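Local coordinates for translocator protein BipD (Burkholderia pseudomallei, PDB 3NFT), which is required for invasion of epithelial cells and survival within host cells, and probably regulates secretion of the effectors BipB and BipC and their insertion into the host membrane, at residues A[38-43]-A[275-280]; A[59-64]-A[245-250]; A[94-99]-A[132-137]; A[170-175]-A[239-244]; A[192-197]-A[219-224]. All coordinates share one frame; numbering follows the deposited sequence. Where two conformers were deposited one is given.

Contact 1 (A[38-43]-A[275-280]); sequences VDRRVP and QNSNFD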
# COMPACT_ATOMS: atom_id res chain seq x y z
N VAL A 38 -8.46 15.05 -16.37
CA VAL A 38 -7.55 14.01 -16.88
C VAL A 38 -8.16 13.30 -18.10
O VAL A 38 -9.22 12.71 -18.01
CB VAL A 38 -7.23 13.00 -15.75
CG1 VAL A 38 -6.31 11.87 -16.25
CG2 VAL A 38 -6.59 13.71 -14.56
N ASP A 39 -7.48 13.38 -19.24
CA ASP A 39 -7.91 12.72 -20.47
C ASP A 39 -6.70 12.18 -21.20
O ASP A 39 -6.01 12.92 -21.89
CB ASP A 39 -8.68 13.69 -21.36
CG ASP A 39 -9.29 13.02 -22.59
OD1 ASP A 39 -10.06 13.69 -23.30
OD2 ASP A 39 -9.00 11.83 -22.87
N ARG A 40 -6.45 10.89 -21.03
CA ARG A 40 -5.28 10.27 -21.62
C ARG A 40 -5.26 10.29 -23.13
O ARG A 40 -4.22 10.13 -23.75
CB ARG A 40 -5.13 8.82 -21.14
CG ARG A 40 -6.33 7.91 -21.46
CD ARG A 40 -6.14 6.49 -20.99
NE ARG A 40 -5.34 5.76 -21.94
CZ ARG A 40 -5.50 4.48 -22.29
NH1 ARG A 40 -6.44 3.69 -21.73
NH2 ARG A 40 -4.73 3.99 -23.24
N ARG A 41 -6.44 10.41 -23.75
CA ARG A 41 -6.52 10.44 -25.19
C ARG A 41 -5.74 11.62 -25.80
O ARG A 41 -5.25 11.55 -26.92
CB ARG A 41 -8.00 10.48 -25.66
CG ARG A 41 -8.86 9.28 -25.19
CD ARG A 41 -10.37 9.45 -25.47
NE ARG A 41 -10.81 10.73 -24.96
CZ ARG A 41 -11.97 11.30 -25.25
NH1 ARG A 41 -12.84 10.66 -26.02
NH2 ARG A 41 -12.25 12.50 -24.78
N VAL A 42 -5.63 12.73 -25.06
CA VAL A 42 -4.96 13.90 -25.54
C VAL A 42 -3.45 13.67 -25.79
O VAL A 42 -3.00 13.79 -26.94
CB VAL A 42 -5.21 15.11 -24.62
CG1 VAL A 42 -4.41 16.31 -25.02
CG2 VAL A 42 -6.71 15.49 -24.61
N PRO A 43 -2.67 13.34 -24.74
CA PRO A 43 -1.26 13.05 -25.06
C PRO A 43 -1.05 11.86 -25.95
O PRO A 43 -0.17 11.89 -26.81
CB PRO A 43 -0.65 12.80 -23.69
CG PRO A 43 -1.77 12.33 -22.85
CD PRO A 43 -2.93 13.18 -23.31
N GLN A 275 0.45 2.57 -19.06
CA GLN A 275 0.60 3.31 -17.84
C GLN A 275 -0.59 4.25 -17.60
O GLN A 275 -1.08 4.33 -16.49
CB GLN A 275 1.93 4.10 -17.81
CG GLN A 275 1.98 5.43 -17.03
CD GLN A 275 1.78 5.28 -15.54
OE1 GLN A 275 2.00 4.19 -14.97
NE2 GLN A 275 1.36 6.37 -14.89
N ASN A 276 -1.05 4.93 -18.64
CA ASN A 276 -2.19 5.82 -18.50
C ASN A 276 -3.46 5.05 -18.15
O ASN A 276 -4.26 5.52 -17.38
CB ASN A 276 -2.40 6.62 -19.78
CG ASN A 276 -1.43 7.79 -19.90
OD1 ASN A 276 -0.87 8.25 -18.90
ND2 ASN A 276 -1.32 8.34 -21.11
N SER A 277 -3.64 3.86 -18.74
CA SER A 277 -4.73 2.96 -18.36
C SER A 277 -4.62 2.55 -16.90
O SER A 277 -5.60 2.60 -16.15
CB SER A 277 -4.76 1.75 -19.30
OG SER A 277 -5.76 0.83 -18.90
N ASN A 278 -3.41 2.17 -16.46
CA ASN A 278 -3.16 1.85 -15.05
C ASN A 278 -3.49 3.03 -14.12
O ASN A 278 -4.04 2.83 -13.03
CB ASN A 278 -1.71 1.41 -14.83
CG ASN A 278 -1.45 -0.03 -15.24
OD1 ASN A 278 -2.40 -0.80 -15.50
ND2 ASN A 278 -0.18 -0.44 -15.26
N PHE A 279 -3.19 4.25 -14.55
CA PHE A 279 -3.53 5.41 -13.74
C PHE A 279 -5.05 5.55 -13.59
O PHE A 279 -5.56 5.73 -12.49
CB PHE A 279 -2.98 6.72 -14.32
CG PHE A 279 -3.44 7.92 -13.56
CD1 PHE A 279 -2.73 8.38 -12.45
CD2 PHE A 279 -4.61 8.58 -13.92
CE1 PHE A 279 -3.17 9.48 -11.73
CE2 PHE A 279 -5.04 9.69 -13.18
CZ PHE A 279 -4.34 10.11 -12.08
N ASP A 280 -5.75 5.45 -14.71
CA ASP A 280 -7.21 5.54 -14.66
C ASP A 280 -7.79 4.47 -13.72
O ASP A 280 -8.70 4.76 -12.93
CB ASP A 280 -7.77 5.41 -16.07
CG ASP A 280 -7.50 6.63 -16.93
OD1 ASP A 280 -7.90 6.62 -18.11
OD2 ASP A 280 -6.92 7.63 -16.42
O HOH W 1 -7.92 9.41 -18.96
O HOH W 2 -7.91 4.28 -19.25
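Arg40 lies across the helical segment 275-280 and takes the largest single share of the contact, with aliphatic part and guanidinium alike. By van der Waals contact, its NE sits 3.7 Å from CB of Asn276, and NH1 comes 3.5 Å from CB of Ser277, whose small side chain lets the flat group settle with one face over the helix backbone. Val38 adds an apolar touch, CG1 to CE2 of Phe279 at 4.0 Å, where both residues also face helix 76-103. The polar link runs through water. OD1 of Asp280 accepts from two waters: one takes the backbone N-H of Arg40, the other its NH1. Glu44 forms a salt bridge with NE of Arg40 and accepts from ND2 of Asn276. The N-terminal region thus meets the predicted coiled-coil helix 244-295, consistent with its role as intramolecular chaperone of the coiled coil. Arg40 and Asp280, opposite in charge, are joined through water, so their attraction is probably softened, while Glu44 supplies Arg40 with its direct counter-charge.

Contact 2 (A[59-64]-A[245-250]); sequences LPDRID and ARYQAW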
# COMPACT_ATOMS: atom_id res chain seq x y z
N LEU A 59 13.14 10.83 -48.00
CA LEU A 59 14.26 11.42 -48.70
C LEU A 59 13.93 11.65 -50.17
O LEU A 59 13.00 11.04 -50.71
CB LEU A 59 15.51 10.52 -48.57
CG LEU A 59 16.04 10.31 -47.14
CD1 LEU A 59 17.44 9.69 -47.14
CD2 LEU A 59 16.06 11.53 -46.27
N PRO A 60 14.69 12.52 -50.85
CA PRO A 60 14.54 12.66 -52.29
C PRO A 60 14.74 11.33 -53.02
O PRO A 60 15.32 10.40 -52.46
CB PRO A 60 15.63 13.68 -52.66
CG PRO A 60 16.08 14.30 -51.40
CD PRO A 60 15.78 13.36 -50.32
N ASP A 61 14.23 11.22 -54.23
CA ASP A 61 14.39 10.02 -55.01
C ASP A 61 14.31 10.39 -56.48
O ASP A 61 14.09 11.55 -56.83
CB ASP A 61 13.32 8.99 -54.60
CG ASP A 61 13.77 7.54 -54.77
OD1 ASP A 61 14.76 7.27 -55.50
OD2 ASP A 61 13.12 6.65 -54.17
N ARG A 62 14.53 9.39 -57.33
CA ARG A 62 14.35 9.50 -58.75
C ARG A 62 13.45 8.33 -59.12
O ARG A 62 13.86 7.17 -58.99
CB ARG A 62 15.70 9.42 -59.46
CG ARG A 62 15.65 9.61 -60.95
CD ARG A 62 15.92 11.04 -61.32
NE ARG A 62 17.34 11.39 -61.32
CZ ARG A 62 17.80 12.56 -61.75
NH1 ARG A 62 16.96 13.47 -62.22
NH2 ARG A 62 19.10 12.82 -61.74
N ILE A 63 12.22 8.63 -59.55
CA ILE A 63 11.21 7.61 -59.82
C ILE A 63 10.92 7.60 -61.32
O ILE A 63 10.49 8.61 -61.88
CB ILE A 63 9.91 7.86 -59.01
CG1 ILE A 63 8.85 6.78 -59.29
CG2 ILE A 63 9.33 9.24 -59.31
CD1 ILE A 63 9.21 5.40 -58.74
N ASP A 64 11.20 6.47 -61.98
CA ASP A 64 11.13 6.38 -63.44
C ASP A 64 11.82 7.56 -64.13
O ASP A 64 11.35 8.07 -65.15
CB ASP A 64 9.66 6.24 -63.90
CG ASP A 64 9.02 4.93 -63.46
OD1 ASP A 64 9.75 3.95 -63.19
OD2 ASP A 64 7.77 4.87 -63.40
N ALA A 245 20.03 3.45 -59.04
CA ALA A 245 19.88 2.16 -58.38
C ALA A 245 20.72 2.09 -57.10
O ALA A 245 20.25 1.63 -56.07
CB ALA A 245 20.19 1.01 -59.30
N ARG A 246 21.97 2.56 -57.16
CA ARG A 246 22.81 2.56 -55.95
C ARG A 246 22.27 3.53 -54.89
O ARG A 246 22.32 3.26 -53.68
CB ARG A 246 24.26 2.88 -56.29
CG ARG A 246 25.00 1.67 -56.80
CD ARG A 246 26.49 1.97 -56.94
NE ARG A 246 27.27 0.86 -57.51
CZ ARG A 246 27.44 0.65 -58.81
NH1 ARG A 246 26.87 1.44 -59.72
NH2 ARG A 246 28.19 -0.38 -59.22
N TYR A 247 21.75 4.67 -55.32
CA TYR A 247 21.16 5.60 -54.36
C TYR A 247 19.98 4.93 -53.65
O TYR A 247 19.82 5.02 -52.45
CB TYR A 247 20.71 6.88 -55.07
CG TYR A 247 19.94 7.77 -54.13
CD1 TYR A 247 18.54 7.75 -54.12
CD2 TYR A 247 20.59 8.58 -53.21
CE1 TYR A 247 17.84 8.53 -53.25
CE2 TYR A 247 19.90 9.38 -52.34
CZ TYR A 247 18.51 9.35 -52.34
OH TYR A 247 17.81 10.15 -51.44
N GLN A 248 19.15 4.23 -54.42
CA GLN A 248 17.97 3.61 -53.86
C GLN A 248 18.32 2.51 -52.88
O GLN A 248 17.65 2.33 -51.88
CB GLN A 248 17.04 3.09 -54.97
CG GLN A 248 16.38 4.26 -55.71
CD GLN A 248 15.41 3.84 -56.82
OE1 GLN A 248 15.47 2.73 -57.35
NE2 GLN A 248 14.53 4.76 -57.20
N ALA A 249 19.40 1.77 -53.16
CA ALA A 249 19.87 0.76 -52.24
C ALA A 249 20.27 1.39 -50.91
O ALA A 249 19.97 0.86 -49.83
CB ALA A 249 21.05 -0.01 -52.81
N TRP A 250 21.00 2.51 -50.98
CA TRP A 250 21.40 3.22 -49.78
C TRP A 250 20.17 3.76 -49.02
O TRP A 250 20.04 3.61 -47.81
CB TRP A 250 22.39 4.37 -50.11
CG TRP A 250 22.52 5.25 -48.91
CD1 TRP A 250 23.25 5.00 -47.77
CD2 TRP A 250 21.77 6.45 -48.64
NE1 TRP A 250 23.05 6.01 -46.86
CE2 TRP A 250 22.15 6.90 -47.36
CE3 TRP A 250 20.86 7.20 -49.38
CZ2 TRP A 250 21.60 8.05 -46.78
CZ3 TRP A 250 20.33 8.35 -48.82
CH2 TRP A 250 20.69 8.76 -47.54
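Tyr247 and Gln248, in the first turns of the long helix 244-295, meet strand 61-63 of a two-stranded antiparallel hairpin with strand 66-68. Strand and helix axes approach to 8.9 Å at an angle of 124°. The close-packed part is the Leu59-Pro60 end. Leucine suits this place because its terminal methyl CD1 reaches the indole, 3.4 Å from CH2 of Trp250, the two side chains crossing at about a right angle. CB of Leu59 touches the hydroxyl of Tyr247. Tyrosine joins apolar and polar roles here: its ring also packs against Ile165, and chi1 of 172° sets CG anti to the backbone N; OH donates to O of Pro60, just before the strand, at 2.7 Å from above the carbonyl plane. NE1 of Trp250 is hydrogen-bonded to OG of Ser234. The more open side carries partly exposed Asp61 and Gln248, whose contact is mainly polar. The extended glutamine brings its amide nearly perpendicular to the carboxylate. OD1 of Asp61 takes two donors from the same face of the carboxylate: the backbone N of Arg62 at 2.8 Å, and NE2 of Gln248 at 3.0 Å with a nearly straight N-H...O angle of 167°.

Contact 3 (A[94-99]-A[132-137]); sequences NLLERL and QGKSDI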
# COMPACT_ATOMS: atom_id res chain seq x y z
N ASN A 94 -2.19 16.12 -9.83
CA ASN A 94 -3.17 16.96 -9.14
C ASN A 94 -4.35 16.13 -8.64
O ASN A 94 -4.81 16.31 -7.51
CB ASN A 94 -3.69 18.08 -10.05
CG ASN A 94 -2.68 19.21 -10.27
OD1 ASN A 94 -2.90 20.05 -11.15
ND2 ASN A 94 -1.61 19.25 -9.48
N LEU A 95 -4.84 15.21 -9.47
CA LEU A 95 -5.97 14.38 -9.08
C LEU A 95 -5.57 13.45 -7.92
O LEU A 95 -6.32 13.25 -6.98
CB LEU A 95 -6.50 13.59 -10.28
CG LEU A 95 -7.67 12.61 -10.04
CD1 LEU A 95 -8.81 13.26 -9.26
CD2 LEU A 95 -8.19 12.05 -11.37
N LEU A 96 -4.40 12.85 -8.00
CA LEU A 96 -3.92 12.03 -6.88
C LEU A 96 -3.81 12.84 -5.58
O LEU A 96 -4.17 12.36 -4.51
CB LEU A 96 -2.59 11.35 -7.22
CG LEU A 96 -2.64 10.24 -8.26
CD1 LEU A 96 -1.26 9.59 -8.47
CD2 LEU A 96 -3.64 9.16 -7.93
N GLU A 97 -3.31 14.05 -5.69
CA GLU A 97 -3.18 14.93 -4.51
C GLU A 97 -4.55 15.20 -3.88
O GLU A 97 -4.68 15.20 -2.65
CB GLU A 97 -2.45 16.23 -4.88
CG GLU A 97 -0.96 16.00 -5.11
CD GLU A 97 -0.22 17.24 -5.63
OE1 GLU A 97 -0.86 18.28 -5.88
OE2 GLU A 97 1.02 17.15 -5.77
N ARG A 98 -5.57 15.41 -4.71
CA ARG A 98 -6.93 15.62 -4.20
C ARG A 98 -7.48 14.39 -3.51
O ARG A 98 -8.11 14.49 -2.47
CB ARG A 98 -7.88 16.08 -5.31
CG ARG A 98 -7.46 17.40 -5.91
CD ARG A 98 -8.57 18.11 -6.66
NE ARG A 98 -9.05 17.40 -7.84
CZ ARG A 98 -8.46 17.40 -9.05
NH1 ARG A 98 -7.31 18.05 -9.27
NH2 ARG A 98 -9.01 16.73 -10.04
N LEU A 99 -7.23 13.22 -4.11
CA LEU A 99 -7.66 11.94 -3.51
C LEU A 99 -6.96 11.69 -2.18
O LEU A 99 -7.59 11.24 -1.21
CB LEU A 99 -7.42 10.79 -4.49
CG LEU A 99 -8.32 10.82 -5.74
CD1 LEU A 99 -7.78 9.91 -6.85
CD2 LEU A 99 -9.76 10.40 -5.38
N GLN A 132 3.37 5.65 -4.88
CA GLN A 132 3.89 4.85 -6.00
C GLN A 132 3.31 5.37 -7.33
O GLN A 132 4.02 5.49 -8.33
CB GLN A 132 3.56 3.37 -5.82
CG GLN A 132 3.93 2.47 -7.02
CD GLN A 132 5.44 2.38 -7.24
OE1 GLN A 132 6.22 2.45 -6.29
NE2 GLN A 132 5.85 2.24 -8.50
N GLY A 133 2.01 5.69 -7.31
CA GLY A 133 1.35 6.27 -8.49
C GLY A 133 2.00 7.55 -8.96
O GLY A 133 2.27 7.71 -10.15
N LYS A 134 2.28 8.45 -8.02
CA LYS A 134 2.98 9.69 -8.31
C LYS A 134 4.36 9.44 -8.93
O LYS A 134 4.74 10.11 -9.89
CB LYS A 134 3.12 10.54 -7.04
CG LYS A 134 1.84 11.15 -6.50
CD LYS A 134 2.20 11.95 -5.25
CE LYS A 134 1.00 12.37 -4.44
NZ LYS A 134 1.46 13.11 -3.22
N SER A 135 5.11 8.49 -8.37
CA SER A 135 6.43 8.11 -8.91
C SER A 135 6.33 7.62 -10.36
O SER A 135 7.09 8.05 -11.23
CB SER A 135 7.10 7.03 -8.04
OG SER A 135 8.36 6.62 -8.58
N ASP A 136 5.37 6.74 -10.62
CA ASP A 136 5.21 6.20 -11.98
C ASP A 136 4.81 7.28 -12.97
O ASP A 136 5.30 7.29 -14.10
CB ASP A 136 4.19 5.06 -11.99
CG ASP A 136 4.73 3.78 -11.41
OD1 ASP A 136 5.96 3.61 -11.34
OD2 ASP A 136 3.92 2.93 -11.01
N ILE A 137 3.92 8.18 -12.56
CA ILE A 137 3.58 9.31 -13.42
C ILE A 137 4.77 10.12 -13.83
O ILE A 137 4.96 10.45 -15.00
CB ILE A 137 2.59 10.29 -12.73
CG1 ILE A 137 1.21 9.66 -12.62
CG2 ILE A 137 2.56 11.67 -13.45
CD1 ILE A 137 0.36 10.37 -11.54
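The helical segments 94-99 and 132-137 run almost exactly antiparallel, at 173°, with axes 10.4 Å apart; their nearest CA atoms are those of Leu96 and Lys134. Leu96 bridges the gap. Its CD1 meets CD1 of Ile137 tip to tip at 3.6 Å, and also lies 3.7 Å from the backbone N of Lys134. With no side chain, Gly133 leaves room for the leucine methyl, CD1 of Leu96 lying 3.9 Å from C of Gly133. Both Leu96 and Ile137 also pack on Phe279 of helix 244-295, so the pair belongs to a three-helix core. On the more open flank, the extended Lys134 chain brings CE to 4.2 Å from CG of Glu97, the two side chains crossing at about a right angle. Their charged ends remain apart, with NZ of Lys134 4.8 Å from OE2 of Glu97, and the lysine instead forms a salt bridge with Glu100. The chemistry is thus an apolar join of the two helices, flanked by acidic groups that would probably favour the charged lysine.

Contact 4 (A[170-175]-A[239-244]); sequences DKNMKI and GTVWDT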
# COMPACT_ATOMS: atom_id res chain seq x y z
N ASP A 170 21.27 13.62 -65.74
CA ASP A 170 19.89 13.28 -66.03
C ASP A 170 19.42 12.06 -65.27
O ASP A 170 18.21 11.83 -65.13
CB ASP A 170 19.73 13.09 -67.54
CG ASP A 170 20.13 14.33 -68.32
OD1 ASP A 170 19.33 15.30 -68.35
OD2 ASP A 170 21.25 14.35 -68.89
N LYS A 171 20.37 11.28 -64.74
CA LYS A 171 20.06 9.98 -64.15
C LYS A 171 20.79 9.68 -62.84
O LYS A 171 20.65 8.58 -62.29
CB LYS A 171 20.33 8.87 -65.17
CG LYS A 171 21.19 9.27 -66.38
CD LYS A 171 22.65 9.61 -66.02
CE LYS A 171 23.35 10.27 -67.20
NZ LYS A 171 24.76 10.67 -66.93
N ASN A 172 21.56 10.64 -62.32
CA ASN A 172 22.35 10.40 -61.11
C ASN A 172 21.88 11.27 -59.95
O ASN A 172 21.08 12.19 -60.12
CB ASN A 172 23.83 10.63 -61.39
CG ASN A 172 24.41 9.68 -62.45
OD1 ASN A 172 25.12 10.12 -63.36
ND2 ASN A 172 24.12 8.40 -62.34
N MET A 173 22.33 10.91 -58.75
CA MET A 173 22.08 11.63 -57.51
C MET A 173 23.43 12.01 -56.93
O MET A 173 24.39 11.24 -57.01
CB MET A 173 21.35 10.76 -56.50
CG MET A 173 20.01 10.25 -56.97
SD MET A 173 18.79 11.57 -57.10
CE MET A 173 18.18 11.77 -55.45
N LYS A 174 23.52 13.20 -56.37
CA LYS A 174 24.70 13.62 -55.63
C LYS A 174 24.35 13.64 -54.16
O LYS A 174 23.32 14.19 -53.75
CB LYS A 174 25.18 14.99 -56.09
CG LYS A 174 26.37 15.54 -55.34
CD LYS A 174 26.72 16.96 -55.80
CE LYS A 174 27.86 17.57 -54.99
NZ LYS A 174 28.30 18.88 -55.57
N ILE A 175 25.23 13.06 -53.35
CA ILE A 175 25.05 13.04 -51.92
C ILE A 175 26.31 13.52 -51.21
O ILE A 175 27.40 12.94 -51.36
CB ILE A 175 24.58 11.62 -51.42
CG1 ILE A 175 24.38 11.60 -49.91
CG2 ILE A 175 25.49 10.53 -51.88
CD1 ILE A 175 23.43 10.48 -49.45
N GLY A 239 30.54 14.80 -52.12
CA GLY A 239 30.73 14.77 -53.53
C GLY A 239 30.40 13.48 -54.25
O GLY A 239 30.70 13.32 -55.45
N THR A 240 29.79 12.55 -53.53
CA THR A 240 29.48 11.24 -54.10
C THR A 240 28.40 11.34 -55.14
O THR A 240 27.36 11.96 -54.90
CB THR A 240 29.08 10.25 -53.01
OG1 THR A 240 30.23 9.99 -52.19
CG2 THR A 240 28.55 8.93 -53.60
N VAL A 241 28.66 10.76 -56.29
CA VAL A 241 27.69 10.71 -57.37
C VAL A 241 27.31 9.25 -57.60
O VAL A 241 28.16 8.40 -57.91
CB VAL A 241 28.21 11.36 -58.66
CG1 VAL A 241 27.19 11.18 -59.78
CG2 VAL A 241 28.48 12.84 -58.42
N TRP A 242 26.03 8.96 -57.40
CA TRP A 242 25.51 7.60 -57.55
C TRP A 242 24.44 7.54 -58.64
O TRP A 242 23.60 8.43 -58.76
CB TRP A 242 24.87 7.12 -56.26
CG TRP A 242 25.77 6.57 -55.20
CD1 TRP A 242 27.00 6.00 -55.39
CD2 TRP A 242 25.47 6.44 -53.81
NE1 TRP A 242 27.50 5.56 -54.18
CE2 TRP A 242 26.57 5.82 -53.20
CE3 TRP A 242 24.40 6.82 -53.00
CZ2 TRP A 242 26.63 5.58 -51.82
CZ3 TRP A 242 24.46 6.58 -51.65
CH2 TRP A 242 25.55 5.94 -51.07
N ASP A 243 24.45 6.44 -59.38
CA ASP A 243 23.32 6.11 -60.23
C ASP A 243 22.10 5.89 -59.34
O ASP A 243 22.22 5.61 -58.13
CB ASP A 243 23.60 4.85 -61.05
CG ASP A 243 23.96 3.66 -60.19
OD1 ASP A 243 25.05 3.67 -59.56
OD2 ASP A 243 23.15 2.71 -60.13
N THR A 244 20.93 6.01 -59.94
CA THR A 244 19.71 5.88 -59.18
C THR A 244 19.65 4.56 -58.41
O THR A 244 19.24 4.55 -57.24
CB THR A 244 18.50 6.02 -60.09
OG1 THR A 244 18.53 7.31 -60.69
CG2 THR A 244 17.24 5.83 -59.27
O HOH W 3 20.74 6.07 -63.09
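Met173 and Trp242 form one of two hydrogen-bonded pairs in an antiparallel ladder between strands 172-175 and 240-243, in a three-stranded sheet whose third strand is 165-168. The two residues exchange both backbone bonds: Met173 N gives to Trp242 O at 2.8 Å, and Trp242 N returns to Met173 O at the same distance, each nearly along the C=O axis. At Ile175 and Thr240 the exchange is less even. Ile175 N donates to Thr240 O at 2.9 Å, whereas the return bond from Thr240 N is longer, 3.3 Å to Ile175 O, and bent. On the outer side of strand 172-175, Asn172 O accepts from NH2 of Arg62, and Lys174 is backbone-bonded to Ser166. OG1 of Thr240 bonds to Pro237 O. Asp243, the N-cap of helix 244-295, uses its carboxylate on a backbone N just past the segment and pairs with Arg246, as suits a short acidic side chain at a helix start. Beta-branched Ile175 favours a strand and lies side by side with Thr240, while its CG2 rests over one face of the Trp242 indole, 4.0 Å from CE3. Where the ladder ends, Lys171 O is gripped by several donors: a water at 2.6 Å, which also accepts from Thr244 N, a weak direct bond from that same N, and OG1 of Thr244, which donates at 2.9 Å from above the carbonyl plane.

Contact 5 (A[192-197]-A[219-224]); sequences PTMQLP and GVVTIN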
# COMPACT_ATOMS: atom_id res chain seq x y z
N PRO A 192 19.31 13.13 -25.27
CA PRO A 192 18.79 13.42 -23.94
C PRO A 192 19.09 12.30 -22.96
O PRO A 192 19.15 11.15 -23.34
CB PRO A 192 17.27 13.48 -24.16
CG PRO A 192 17.05 13.39 -25.54
CD PRO A 192 18.25 12.94 -26.26
N THR A 193 19.31 12.65 -21.71
CA THR A 193 19.38 11.66 -20.65
C THR A 193 18.25 11.95 -19.67
O THR A 193 17.75 13.07 -19.60
CB THR A 193 20.73 11.68 -19.94
OG1 THR A 193 20.87 12.92 -19.25
CG2 THR A 193 21.84 11.52 -20.94
N MET A 194 17.82 10.92 -18.95
CA MET A 194 16.70 11.04 -18.06
C MET A 194 17.07 10.42 -16.73
O MET A 194 17.85 9.48 -16.68
CB MET A 194 15.50 10.32 -18.67
CG MET A 194 14.99 10.95 -19.99
SD MET A 194 14.61 9.72 -21.26
CE MET A 194 16.23 9.43 -21.93
N GLN A 195 16.54 10.98 -15.65
CA GLN A 195 16.79 10.46 -14.32
C GLN A 195 15.48 9.91 -13.80
O GLN A 195 14.50 10.64 -13.71
CB GLN A 195 17.30 11.57 -13.40
CG GLN A 195 17.44 11.15 -11.96
CD GLN A 195 18.50 10.09 -11.77
OE1 GLN A 195 19.66 10.29 -12.15
NE2 GLN A 195 18.11 8.96 -11.19
N LEU A 196 15.48 8.63 -13.47
CA LEU A 196 14.32 8.01 -12.81
C LEU A 196 14.16 8.57 -11.39
O LEU A 196 15.15 9.01 -10.78
CB LEU A 196 14.49 6.49 -12.76
CG LEU A 196 14.43 5.74 -14.09
CD1 LEU A 196 14.80 4.27 -13.96
CD2 LEU A 196 13.03 5.87 -14.67
N PRO A 197 12.94 8.52 -10.85
CA PRO A 197 12.70 8.95 -9.46
C PRO A 197 13.60 8.19 -8.49
O PRO A 197 13.93 7.02 -8.72
CB PRO A 197 11.23 8.61 -9.23
CG PRO A 197 10.61 8.53 -10.61
CD PRO A 197 11.71 8.02 -11.50
N GLY A 219 19.94 5.03 -11.88
CA GLY A 219 18.69 5.43 -12.51
C GLY A 219 18.79 6.42 -13.65
O GLY A 219 17.78 7.05 -14.03
N VAL A 220 19.99 6.56 -14.23
CA VAL A 220 20.17 7.39 -15.38
C VAL A 220 19.83 6.57 -16.63
O VAL A 220 20.44 5.53 -16.89
CB VAL A 220 21.62 7.94 -15.50
CG1 VAL A 220 21.78 8.74 -16.78
CG2 VAL A 220 21.96 8.81 -14.26
N VAL A 221 18.85 7.06 -17.37
CA VAL A 221 18.43 6.46 -18.61
C VAL A 221 19.08 7.19 -19.78
O VAL A 221 18.94 8.41 -19.91
CB VAL A 221 16.91 6.51 -18.77
CG1 VAL A 221 16.51 5.75 -20.02
CG2 VAL A 221 16.22 5.93 -17.54
N THR A 222 19.78 6.43 -20.61
CA THR A 222 20.39 6.95 -21.83
C THR A 222 19.81 6.19 -23.03
O THR A 222 19.35 5.05 -22.91
CB THR A 222 21.93 6.78 -21.82
OG1 THR A 222 22.25 5.43 -21.56
CG2 THR A 222 22.56 7.68 -20.75
N ILE A 223 19.84 6.83 -24.18
CA ILE A 223 19.27 6.29 -25.40
C ILE A 223 20.36 5.59 -26.19
O ILE A 223 21.43 6.17 -26.44
CB ILE A 223 18.65 7.42 -26.22
CG1 ILE A 223 17.55 8.11 -25.39
CG2 ILE A 223 18.14 6.92 -27.56
CD1 ILE A 223 17.10 9.35 -25.99
N ASN A 224 20.10 4.34 -26.56
CA ASN A 224 21.07 3.55 -27.33
C ASN A 224 21.24 4.20 -28.71
O ASN A 224 20.26 4.32 -29.47
CB ASN A 224 20.55 2.10 -27.44
CG ASN A 224 21.50 1.17 -28.11
OD1 ASN A 224 22.44 1.58 -28.81
ND2 ASN A 224 21.25 -0.14 -27.93
O HOH W 4 21.02 9.43 -24.03
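Strands 193-195 and 220-223 run antiparallel at 158°, their axes 4.6 Å apart, in a three-stranded sheet with 220-223 in the middle, between 193-195 and 213-215. Met194 and Val221 are a hydrogen-bonded pair: Val221 N donates to Met194 O at 2.7 Å, Met194 N to Val221 O at 2.9 Å. Leu196 N reaches Gly219 O at 2.8 Å in an almost straight bond. Glycine suits position 219, since its backbone angles would jam a CB against the preceding carbonyl. On the face of Met194 and Val221, the methionine bends at chi2 and chi3, its CE 3.9 Å from CG1 of neighbouring Ile223; beside it, Leu196 places CG 3.9 Å from CG2 of Val221. Met194 and Ile223 also touch helix 121-160. On the other face, OE1 of Gln195 lies 3.5 Å from CG2 of Val220, while NE2 donates to Leu196 O and Ser218 O. A water accepts from Ile223 N and donates to Pro192 O. The contact thus divides into an apolar face turned to the helix and a more exposed, mixed one, with water continuing the backbone pairing.

From the N terminus, contact 1 opens first, at the start of helix 41-56, and closes last, on helix 244-295, so every other contact nests inside its loop. Contact 2 opens next, on hairpin strand 61-63, and closes near the start of the same long helix, enclosing contacts 3, 4 and 5. Contact 3 joins helices 76-103 and 121-160 before contact 4 opens. Contact 4 joins strands 172-175 and 240-243 at the start of helix 244-295; nested inside it, contact 5 joins strands 193-195 and 220-223. None cross. In space, contacts 2 and 4 touch, with centres 9 Å apart, while contacts 1 and 3 meet through Phe279 far from that pair. Contact 5 touches contact 3 through Ser135 and Pro197.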